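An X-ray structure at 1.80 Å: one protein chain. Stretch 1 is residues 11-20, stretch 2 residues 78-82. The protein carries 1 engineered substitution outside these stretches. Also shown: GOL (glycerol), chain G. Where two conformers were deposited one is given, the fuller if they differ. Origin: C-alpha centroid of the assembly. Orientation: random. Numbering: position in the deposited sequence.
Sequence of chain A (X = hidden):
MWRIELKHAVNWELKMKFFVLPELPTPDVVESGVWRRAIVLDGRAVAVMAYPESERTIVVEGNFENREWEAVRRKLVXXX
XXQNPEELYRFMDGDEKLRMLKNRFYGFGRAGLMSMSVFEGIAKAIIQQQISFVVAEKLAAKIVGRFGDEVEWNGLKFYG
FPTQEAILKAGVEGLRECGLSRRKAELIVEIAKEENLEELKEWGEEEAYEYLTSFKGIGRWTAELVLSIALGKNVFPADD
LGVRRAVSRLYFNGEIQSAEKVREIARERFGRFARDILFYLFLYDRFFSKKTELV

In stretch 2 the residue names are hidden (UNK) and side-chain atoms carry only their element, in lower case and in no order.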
# COMPACT_ATOMS: atom_id res chain seq x y z
N ASN A 11 -15.00 -7.12 5.20
CA ASN A 11 -15.07 -8.05 4.12
C ASN A 11 -13.64 -8.43 3.70
O ASN A 11 -12.98 -7.68 2.98
CB ASN A 11 -15.84 -7.46 2.95
CG ASN A 11 -16.07 -8.47 1.85
OD1 ASN A 11 -15.15 -9.07 1.35
ND2 ASN A 11 -17.34 -8.68 1.50
N TRP A 12 -13.17 -9.59 4.16
CA TRP A 12 -11.82 -10.05 3.88
C TRP A 12 -11.57 -10.24 2.39
O TRP A 12 -10.49 -9.94 1.89
CB TRP A 12 -11.54 -11.35 4.63
CG TRP A 12 -10.11 -11.82 4.56
CD1 TRP A 12 -9.60 -12.84 3.78
CD2 TRP A 12 -9.01 -11.28 5.29
NE1 TRP A 12 -8.24 -12.96 3.98
CE2 TRP A 12 -7.85 -12.03 4.92
CE3 TRP A 12 -8.87 -10.25 6.23
CZ2 TRP A 12 -6.58 -11.77 5.46
CZ3 TRP A 12 -7.59 -9.98 6.76
CH2 TRP A 12 -6.47 -10.74 6.37
N GLU A 13 -12.57 -10.76 1.67
CA GLU A 13 -12.39 -11.01 0.25
C GLU A 13 -12.07 -9.72 -0.50
O GLU A 13 -11.20 -9.70 -1.35
CB GLU A 13 -13.62 -11.74 -0.34
CG GLU A 13 -14.05 -13.00 0.44
CD GLU A 13 -15.17 -12.72 1.44
OE1 GLU A 13 -16.35 -13.01 1.12
OE2 GLU A 13 -14.89 -12.21 2.55
N LEU A 14 -12.78 -8.63 -0.16
CA LEU A 14 -12.52 -7.30 -0.73
C LEU A 14 -11.14 -6.72 -0.32
O LEU A 14 -10.45 -6.13 -1.14
CB LEU A 14 -13.63 -6.31 -0.38
CG LEU A 14 -14.96 -6.48 -1.13
CD1 LEU A 14 -15.93 -5.36 -0.75
CD2 LEU A 14 -14.80 -6.51 -2.64
N LYS A 15 -10.76 -6.91 0.94
CA LYS A 15 -9.39 -6.55 1.39
C LYS A 15 -8.33 -7.26 0.54
O LYS A 15 -7.37 -6.64 0.11
CB LYS A 15 -9.18 -6.86 2.88
CG LYS A 15 -9.89 -5.93 3.85
CD LYS A 15 -9.39 -4.50 3.78
CE LYS A 15 -9.68 -3.78 5.10
NZ LYS A 15 -9.32 -2.38 4.89
N MET A 16 -8.53 -8.56 0.29
CA MET A 16 -7.58 -9.34 -0.52
C MET A 16 -7.61 -8.98 -2.02
O MET A 16 -6.58 -9.06 -2.69
CB MET A 16 -7.79 -10.85 -0.28
CG MET A 16 -7.57 -11.29 1.16
SD MET A 16 -5.89 -10.93 1.75
CE MET A 16 -6.18 -9.44 2.72
N LYS A 17 -8.78 -8.59 -2.53
CA LYS A 17 -8.93 -8.18 -3.93
C LYS A 17 -8.06 -6.96 -4.24
O LYS A 17 -7.71 -6.71 -5.40
CB LYS A 17 -10.38 -7.84 -4.24
CG LYS A 17 -11.16 -8.94 -4.97
CD LYS A 17 -12.64 -8.56 -5.09
CE LYS A 17 -12.79 -7.09 -5.47
NZ LYS A 17 -12.83 -6.91 -6.92
N PHE A 18 -7.71 -6.21 -3.20
CA PHE A 18 -6.87 -5.03 -3.37
C PHE A 18 -5.50 -5.39 -3.94
O PHE A 18 -4.90 -4.57 -4.62
CB PHE A 18 -6.72 -4.25 -2.07
CG PHE A 18 -6.20 -2.86 -2.26
CD1 PHE A 18 -7.07 -1.84 -2.64
CD2 PHE A 18 -4.85 -2.57 -2.05
CE1 PHE A 18 -6.60 -0.54 -2.83
CE2 PHE A 18 -4.36 -1.26 -2.23
CZ PHE A 18 -5.23 -0.26 -2.62
N PHE A 19 -5.02 -6.60 -3.65
CA PHE A 19 -3.76 -7.12 -4.16
C PHE A 19 -3.90 -7.48 -5.64
O PHE A 19 -4.83 -8.18 -6.05
CB PHE A 19 -3.30 -8.35 -3.36
CG PHE A 19 -2.92 -8.03 -1.92
CD1 PHE A 19 -1.72 -7.35 -1.64
CD2 PHE A 19 -3.74 -8.38 -0.88
CE1 PHE A 19 -1.35 -7.05 -0.33
CE2 PHE A 19 -3.38 -8.07 0.47
CZ PHE A 19 -2.18 -7.41 0.73
N VAL A 20 -2.95 -7.00 -6.43
CA VAL A 20 -3.08 -7.06 -7.88
C VAL A 20 -2.60 -8.41 -8.44
O VAL A 20 -3.20 -8.95 -9.38
CB VAL A 20 -2.43 -5.79 -8.50
CG1 VAL A 20 -1.42 -6.10 -9.59
CG2 VAL A 20 -3.52 -4.80 -8.92
N UNK A 78 -2.78 -1.60 11.08
CA UNK A 78 -2.46 -0.43 10.26
C UNK A 78 -2.29 -0.84 8.77
O UNK A 78 -2.78 -0.15 7.84
c UNK A 78 0.55 2.01 10.41
c UNK A 78 -1.18 0.21 10.80
o UNK A 78 0.69 3.25 10.44
c UNK A 78 -0.79 1.47 10.02
o UNK A 78 1.49 1.20 10.66
N UNK A 79 -1.58 -1.94 8.52
CA UNK A 79 -1.29 -2.35 7.14
C UNK A 79 -2.53 -2.84 6.36
O UNK A 79 -2.74 -2.51 5.18
o UNK A 79 1.16 -5.38 1.95
c UNK A 79 0.11 -3.99 5.77
c UNK A 79 0.80 -4.96 3.22
c UNK A 79 -0.38 -5.24 5.33
c UNK A 79 -0.22 -3.45 7.14
c UNK A 79 0.94 -3.26 4.90
c UNK A 79 1.27 -3.73 3.64
c UNK A 79 -0.05 -5.73 4.06
N UNK A 80 -3.32 -3.67 7.02
CA UNK A 80 -4.52 -4.26 6.40
C UNK A 80 -5.72 -3.32 6.48
O UNK A 80 -6.72 -3.54 5.78
c UNK A 80 -4.87 -5.62 7.07
c UNK A 80 -3.62 -7.24 5.59
c UNK A 80 -4.08 -7.86 7.98
c UNK A 80 -3.77 -6.71 6.99
N UNK A 81 -5.63 -2.28 7.31
CA UNK A 81 -6.70 -1.29 7.43
C UNK A 81 -7.91 -1.84 8.20
O UNK A 81 -9.03 -1.81 7.70
N UNK A 82 -7.68 -2.34 9.42
CA UNK A 82 -8.78 -3.03 10.14
C UNK A 82 -9.56 -2.15 11.12
O UNK A 82 -10.49 -2.65 11.80
c UNK A 82 -6.88 -6.36 10.86
c UNK A 82 -7.54 -5.29 10.01
c UNK A 82 -8.26 -4.27 10.86
c UNK A 82 -8.46 -5.91 8.91
C1 GOL G . -5.35 -4.89 2.11
O1 GOL G . -6.46 -4.27 1.48
C2 GOL G . -4.13 -3.97 2.32
O2 GOL G . -4.49 -2.76 2.97
C3 GOL G . -3.44 -3.63 0.99
O3 GOL G . -2.05 -3.38 1.17

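Position 78 carries three side-chain carbons in an unbranched run, the third bearing two oxygens. That is a carboxylate at the end of two methylenes, so the residue is Glu-78. With chi1 and chi2 both t, the chain runs out extended, and it stays out of reach of stretch 1; its two oxygens are hydrogen-bonded elsewhere in the structure.

Position 79 has one carbon followed by a ring of six carbons bearing a single oxygen: a phenol, and so Tyr-79. Its CA-to-CB bond points sideways, yet with chi1 at t the end of the side chain comes nearer to stretch 1. There Phe-19 CE1 lies 3.8 Å from Tyr-79 OH, which sits at the edge of the phenylalanine ring, near its plane. The carbons meet a little less closely, Phe-19 CZ to Tyr-79 CE2 at 4.3 Å. The hydroxyl is hydrogen-bonded elsewhere in the structure, so its polarity is already answered where it meets Phe-19.

At position 80 there are four side-chain carbons, forked at the second, with no heteroatom. A fork one carbon beyond CB means leucine: Leu-80, in the m, t rotamer. It gives up more area to the other stretch than any other residue of stretch 2. Its two methyls find different neighbours: CD1 lies 4.1 Å from Trp-12 CH2, at the edge of the indole, while CD2 lies 4.4 Å from Met-16 CE. Trp-12 and Met-16 are four residues apart on a helix, about one turn, so both can serve the same leucine.

Position 81 has no side-chain atoms, and its phi is positive, 74°. The absence of a side chain makes it Gly-81, the first residue to leave helical geometry; the positive phi, which favours glycine, agrees. An ideal CB here would lie 2.9 Å from Lys-15 NZ, a clash. The bare backbone therefore leaves room for the ammonium group as well as allowing the turn.

Position 82 again shows four carbons forked at the second, Leu-82, also m, t. It loses some surface to stretch 1, but Leu-82 CD2 comes no nearer than 4.5 Å to Lys-15 CE.

The contact works by joining a polar clamp to an apolar patch. Asn-11 caps the first helix, its OD1 accepting from Leu-14 N at 2.8 Å, and Lys-15 reaches from that helix to the end of the other. Its NZ donates to Gly-81 O at 2.9 Å and more weakly to Leu-80 O at 3.0 Å, so a charged group meets backbone carbonyls where the helix gives way to a turn. Beside this clamp Leu-80 packs against Trp-12 and Met-16, and Tyr-79 against Phe-19. A glycerol, probably from the crystallisation liquor, also spans the backbones: its O1 donates to Lys-15 O at 2.9 Å and its O2 to Tyr-79 O at 2.8 Å. The rule to read is a long lysine paired with a glycine turn, with leucine as the greasy centre alongside.

Stretch 2 (78-82) EYLGL
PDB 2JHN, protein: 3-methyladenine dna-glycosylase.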